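Local coordinates for protein FeeM (PDB 2G0B) that probably catalyses transfer of a long-chain fatty acyl group from an acyl carrier protein to the amino group of tyrosine, giving N-acyl tyrosine, at residues F150-L162 with I173-L187. Residues are numbered along the deposited sequence; the frame is centred on the assembly and turned at random.
Sequences FYSLLGFTQIGAL and IARALYVPEWRSQTL. With NLT (N-dodecanoyl-L-tyrosine), chain I.
The acyl-chain end of the product pocket is lined in part by the β-hairpin of strands 157-165 and 170-178 and the loop residue just before it, F156, which meets L177 beside the end of the dodecanoyl chain of N-dodecanoyl-L-tyrosine. CB of L177 lies over one face of the F156 ring, 3.9 Å from its centroid, a CH-π contact in which the two side chains cross at about a right angle. The ring turns its edge to the lipid, CE1 lying 3.6 Å from C10 of the product, while CD2 of L177 approaches the terminal C12. Y151, on the helix leading into the hairpin, reaches the middle of the chain through CE2, 3.5 Å from C6.

R175 grips the carbonyl O of F156 side-on: NE at 3.0 Å and NH2 at 3.1 Å both lie on the same face of the carbonyl plane, NE well above it. A bend at chi3 (75°) folds the guanidinium back to this oxygen. CB of S152 packs on one guanidinium face and CB of Q158 on the opposite one; NH1 forms a salt bridge with D148, so the arginine ties the start of helix 148-153 to the hairpin.

Strands 157-165 and 170-178 are the last two of the acetyltransferase-like (GNAT) sheet, and 157-165 forms one edge of the sheet. T157 and A176 form an antiparallel hydrogen-bonded pair; N of T157 to O of A176 and N of A176 to O of T157 both measure 2.8 Å. Farther along, O of A174 accepts from the N atoms of both I159 and G160, where the chain turns a corner. I159 packs CG1 against CB of A174 and CG2 against CB of A176, on the sheet face covered by helix 77-89 through L84 and W87.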
# COMPACT_ATOMS: atom_id res chain seq x y z
N PHE A 150 -6.32 -5.83 -11.05
CA PHE A 150 -4.87 -5.99 -10.98
C PHE A 150 -4.45 -6.69 -9.69
O PHE A 150 -3.65 -7.62 -9.71
CB PHE A 150 -4.17 -4.62 -11.09
CG PHE A 150 -2.69 -4.67 -10.80
CD1 PHE A 150 -1.80 -5.17 -11.74
CD2 PHE A 150 -2.20 -4.25 -9.56
CE1 PHE A 150 -0.43 -5.25 -11.47
CE2 PHE A 150 -0.84 -4.34 -9.28
CZ PHE A 150 0.04 -4.83 -10.24
N TYR A 151 -5.01 -6.25 -8.57
CA TYR A 151 -4.68 -6.82 -7.28
C TYR A 151 -5.26 -8.22 -7.09
O TYR A 151 -4.73 -9.01 -6.31
CB TYR A 151 -5.09 -5.88 -6.15
CG TYR A 151 -4.25 -4.63 -6.12
CD1 TYR A 151 -4.83 -3.39 -6.36
CD2 TYR A 151 -2.88 -4.70 -5.92
CE1 TYR A 151 -4.06 -2.24 -6.37
CE2 TYR A 151 -2.10 -3.56 -5.93
CZ TYR A 151 -2.70 -2.33 -6.15
OH TYR A 151 -1.94 -1.17 -6.16
N SER A 152 -6.32 -8.53 -7.82
CA SER A 152 -6.89 -9.87 -7.85
C SER A 152 -5.90 -10.86 -8.52
O SER A 152 -5.76 -12.00 -8.07
CB SER A 152 -8.26 -9.87 -8.55
OG SER A 152 -8.17 -10.36 -9.88
N LEU A 153 -5.21 -10.41 -9.56
CA LEU A 153 -4.16 -11.20 -10.19
C LEU A 153 -3.01 -11.41 -9.22
O LEU A 153 -2.46 -12.52 -9.12
CB LEU A 153 -3.67 -10.53 -11.48
CG LEU A 153 -2.40 -11.09 -12.15
CD1 LEU A 153 -2.74 -12.15 -13.19
CD2 LEU A 153 -1.62 -9.98 -12.78
N LEU A 154 -2.67 -10.37 -8.46
CA LEU A 154 -1.63 -10.46 -7.42
C LEU A 154 -2.02 -11.37 -6.25
O LEU A 154 -1.21 -11.60 -5.35
CB LEU A 154 -1.27 -9.08 -6.88
CG LEU A 154 -0.40 -8.13 -7.70
CD1 LEU A 154 0.35 -7.19 -6.76
CD2 LEU A 154 0.56 -8.87 -8.60
N GLY A 155 -3.25 -11.90 -6.27
CA GLY A 155 -3.67 -12.90 -5.30
C GLY A 155 -4.53 -12.42 -4.15
O GLY A 155 -4.89 -13.22 -3.27
N PHE A 156 -4.86 -11.13 -4.14
CA PHE A 156 -5.72 -10.55 -3.12
C PHE A 156 -7.18 -10.93 -3.33
O PHE A 156 -7.74 -10.72 -4.41
CB PHE A 156 -5.60 -9.04 -3.12
CG PHE A 156 -4.34 -8.53 -2.51
CD1 PHE A 156 -3.20 -8.37 -3.29
CD2 PHE A 156 -4.30 -8.16 -1.17
CE1 PHE A 156 -2.04 -7.86 -2.74
CE2 PHE A 156 -3.15 -7.66 -0.62
CZ PHE A 156 -2.01 -7.51 -1.40
N THR A 157 -7.78 -11.51 -2.30
CA THR A 157 -9.18 -11.91 -2.32
C THR A 157 -10.01 -10.75 -1.80
O THR A 157 -9.58 -10.04 -0.91
CB THR A 157 -9.35 -13.17 -1.44
OG1 THR A 157 -8.74 -14.27 -2.10
CG2 THR A 157 -10.81 -13.61 -1.34
N GLN A 158 -11.20 -10.55 -2.36
CA GLN A 158 -12.08 -9.47 -1.91
C GLN A 158 -12.74 -9.81 -0.58
O GLN A 158 -13.35 -10.87 -0.44
CB GLN A 158 -13.14 -9.16 -2.94
CG GLN A 158 -13.68 -7.78 -2.84
CD GLN A 158 -14.93 -7.58 -3.65
OE1 GLN A 158 -15.22 -8.36 -4.56
NE2 GLN A 158 -15.68 -6.54 -3.34
N ILE A 159 -12.59 -8.93 0.40
CA ILE A 159 -13.13 -9.17 1.73
C ILE A 159 -14.16 -8.13 2.11
O ILE A 159 -14.92 -8.33 3.04
CB ILE A 159 -12.00 -9.24 2.80
CG1 ILE A 159 -11.21 -7.93 2.86
CG2 ILE A 159 -11.08 -10.41 2.53
CD1 ILE A 159 -10.81 -7.52 4.23
N GLY A 160 -14.21 -7.04 1.35
CA GLY A 160 -15.17 -5.98 1.59
C GLY A 160 -15.85 -5.50 0.33
O GLY A 160 -15.25 -5.49 -0.74
N ALA A 161 -17.11 -5.09 0.46
CA ALA A 161 -17.89 -4.59 -0.67
C ALA A 161 -17.42 -3.22 -1.15
O ALA A 161 -16.58 -2.57 -0.51
CB ALA A 161 -19.33 -4.54 -0.30
N LEU A 162 -17.95 -2.80 -2.29
CA LEU A 162 -17.71 -1.47 -2.82
C LEU A 162 -18.48 -0.44 -2.00
O LEU A 162 -19.71 -0.39 -2.04
CB LEU A 162 -18.10 -1.42 -4.29
CG LEU A 162 -18.09 -0.08 -5.04
CD1 LEU A 162 -16.78 0.63 -4.90
CD2 LEU A 162 -18.38 -0.32 -6.50
N ILE A 173 -12.98 -0.85 -2.55
CA ILE A 173 -13.23 -2.24 -2.11
C ILE A 173 -12.08 -2.70 -1.25
O ILE A 173 -10.95 -2.23 -1.40
CB ILE A 173 -13.44 -3.24 -3.31
CG1 ILE A 173 -12.32 -3.18 -4.30
CG2 ILE A 173 -14.69 -2.93 -4.08
CD1 ILE A 173 -12.79 -2.65 -5.64
N ALA A 174 -12.36 -3.63 -0.34
CA ALA A 174 -11.32 -4.19 0.52
C ALA A 174 -10.89 -5.54 0.01
O ALA A 174 -11.72 -6.37 -0.34
CB ALA A 174 -11.81 -4.30 1.93
N ARG A 175 -9.57 -5.72 -0.08
CA ARG A 175 -8.98 -7.00 -0.45
C ARG A 175 -7.89 -7.39 0.56
O ARG A 175 -7.25 -6.53 1.15
CB ARG A 175 -8.39 -6.96 -1.87
CG ARG A 175 -9.30 -6.40 -2.93
CD ARG A 175 -8.88 -6.71 -4.35
NE ARG A 175 -9.16 -8.09 -4.71
CZ ARG A 175 -10.18 -8.48 -5.46
NH1 ARG A 175 -11.02 -7.60 -5.96
NH2 ARG A 175 -10.36 -9.76 -5.72
N ALA A 176 -7.71 -8.68 0.75
CA ALA A 176 -6.70 -9.18 1.67
C ALA A 176 -5.99 -10.37 1.07
O ALA A 176 -6.53 -11.04 0.18
CB ALA A 176 -7.33 -9.56 2.98
N LEU A 177 -4.75 -10.61 1.53
CA LEU A 177 -3.96 -11.75 1.08
C LEU A 177 -3.35 -12.51 2.26
O LEU A 177 -2.75 -11.90 3.16
CB LEU A 177 -2.87 -11.30 0.10
CG LEU A 177 -1.66 -12.22 -0.13
CD1 LEU A 177 -2.02 -13.39 -1.04
CD2 LEU A 177 -0.50 -11.45 -0.68
N TYR A 178 -3.51 -13.84 2.26
CA TYR A 178 -2.89 -14.67 3.28
C TYR A 178 -1.41 -14.89 2.96
O TYR A 178 -1.07 -15.73 2.13
CB TYR A 178 -3.61 -16.01 3.41
CG TYR A 178 -3.17 -16.82 4.61
CD1 TYR A 178 -3.21 -16.28 5.89
CD2 TYR A 178 -2.69 -18.11 4.46
CE1 TYR A 178 -2.79 -17.01 7.00
CE2 TYR A 178 -2.27 -18.86 5.56
CZ TYR A 178 -2.32 -18.30 6.83
OH TYR A 178 -1.91 -19.03 7.92
N VAL A 179 -0.55 -14.13 3.63
CA VAL A 179 0.89 -14.13 3.34
C VAL A 179 1.63 -15.50 3.49
O VAL A 179 2.39 -15.87 2.59
CB VAL A 179 1.64 -12.96 4.08
CG1 VAL A 179 3.11 -12.93 3.72
CG2 VAL A 179 0.99 -11.63 3.74
N PRO A 180 1.41 -16.25 4.58
CA PRO A 180 2.06 -17.56 4.77
C PRO A 180 1.94 -18.55 3.60
O PRO A 180 2.78 -19.43 3.49
CB PRO A 180 1.36 -18.11 6.00
CG PRO A 180 1.05 -16.93 6.78
CD PRO A 180 0.60 -15.90 5.77
N GLU A 181 0.91 -18.44 2.77
CA GLU A 181 0.87 -19.19 1.51
C GLU A 181 0.40 -18.32 0.34
O GLU A 181 -0.59 -18.63 -0.33
CB GLU A 181 0.05 -20.51 1.60
CG GLU A 181 -0.68 -20.76 2.91
CD GLU A 181 -2.11 -21.25 2.71
OE1 GLU A 181 -2.49 -22.29 3.31
OE2 GLU A 181 -2.87 -20.59 1.95
N TRP A 182 1.14 -17.23 0.10
CA TRP A 182 0.83 -16.26 -0.94
C TRP A 182 0.90 -16.84 -2.35
O TRP A 182 0.16 -16.40 -3.24
CB TRP A 182 1.73 -15.01 -0.82
CG TRP A 182 3.23 -15.27 -1.01
CD1 TRP A 182 4.15 -15.48 -0.02
CD2 TRP A 182 3.95 -15.31 -2.24
NE1 TRP A 182 5.40 -15.65 -0.57
CE2 TRP A 182 5.30 -15.55 -1.93
CE3 TRP A 182 3.59 -15.16 -3.59
CZ2 TRP A 182 6.30 -15.67 -2.92
CZ3 TRP A 182 4.59 -15.27 -4.57
CH2 TRP A 182 5.92 -15.53 -4.23
N ARG A 183 1.78 -17.81 -2.56
CA ARG A 183 1.98 -18.40 -3.89
C ARG A 183 0.82 -19.29 -4.34
O ARG A 183 0.68 -19.59 -5.51
CB ARG A 183 3.30 -19.18 -3.95
CG ARG A 183 4.07 -19.21 -2.63
CD ARG A 183 5.40 -19.96 -2.69
NE ARG A 183 6.37 -19.26 -3.51
CZ ARG A 183 7.35 -19.86 -4.17
NH1 ARG A 183 7.49 -21.18 -4.10
NH2 ARG A 183 8.19 -19.15 -4.90
N SER A 184 -0.03 -19.68 -3.40
CA SER A 184 -1.16 -20.53 -3.74
C SER A 184 -2.40 -19.70 -4.07
O SER A 184 -3.45 -20.26 -4.37
CB SER A 184 -1.47 -21.49 -2.60
OG SER A 184 -2.20 -20.85 -1.56
N GLN A 185 -2.27 -18.38 -3.99
CA GLN A 185 -3.40 -17.47 -4.22
C GLN A 185 -3.26 -16.68 -5.50
O GLN A 185 -4.18 -15.98 -5.90
CB GLN A 185 -3.56 -16.50 -3.06
CG GLN A 185 -3.08 -17.01 -1.74
CD GLN A 185 -4.03 -16.69 -0.60
OE1 GLN A 185 -4.61 -15.60 -0.55
NE2 GLN A 185 -4.18 -17.64 0.32
N THR A 186 -2.10 -16.81 -6.14
CA THR A 186 -1.75 -16.02 -7.31
C THR A 186 -1.50 -16.92 -8.50
O THR A 186 -0.94 -18.01 -8.36
CB THR A 186 -0.52 -15.11 -6.97
OG1 THR A 186 -0.89 -13.75 -7.11
CG2 THR A 186 0.57 -15.23 -7.98
N LEU A 187 -1.97 -16.49 -9.67
CA LEU A 187 -1.75 -17.26 -10.90
C LEU A 187 -0.31 -17.20 -11.37
O LEU A 187 0.18 -18.14 -11.97
CB LEU A 187 -2.66 -16.75 -12.02
CG LEU A 187 -4.15 -16.92 -11.85
CD1 LEU A 187 -4.87 -15.87 -12.69
CD2 LEU A 187 -4.55 -18.32 -12.26
N NLT I . -5.14 2.96 -1.00
C1 NLT I . -3.97 2.57 -1.52
OL NLT I . -3.00 3.30 -1.63
C2 NLT I . -3.92 1.13 -2.00
C3 NLT I . -2.63 0.41 -1.59
C4 NLT I . -2.33 -0.79 -2.51
C5 NLT I . -1.02 -1.49 -2.11
C6 NLT I . -0.87 -2.87 -2.75
C7 NLT I . 0.23 -3.69 -2.07
C8 NLT I . 0.71 -4.83 -2.96
C9 NLT I . 1.77 -5.71 -2.29
C10 NLT I . 1.49 -7.17 -2.66
C11 NLT I . 2.40 -8.18 -1.96
C12 NLT I . 2.23 -9.56 -2.61
CA NLT I . -5.45 4.33 -0.58
CB NLT I . -6.88 4.42 -0.07
CG NLT I . -7.85 4.70 -1.20
CD2 NLT I . -7.72 5.86 -1.96
CE2 NLT I . -8.61 6.11 -2.99
CZ NLT I . -9.63 5.22 -3.25
CE1 NLT I . -9.76 4.06 -2.50
CD1 NLT I . -8.87 3.81 -1.47
OH NLT I . -10.48 5.47 -4.24
C NLT I . -4.56 4.80 0.55
O NLT I . -4.24 3.97 1.42
O2 NLT I . -4.19 6.00 0.57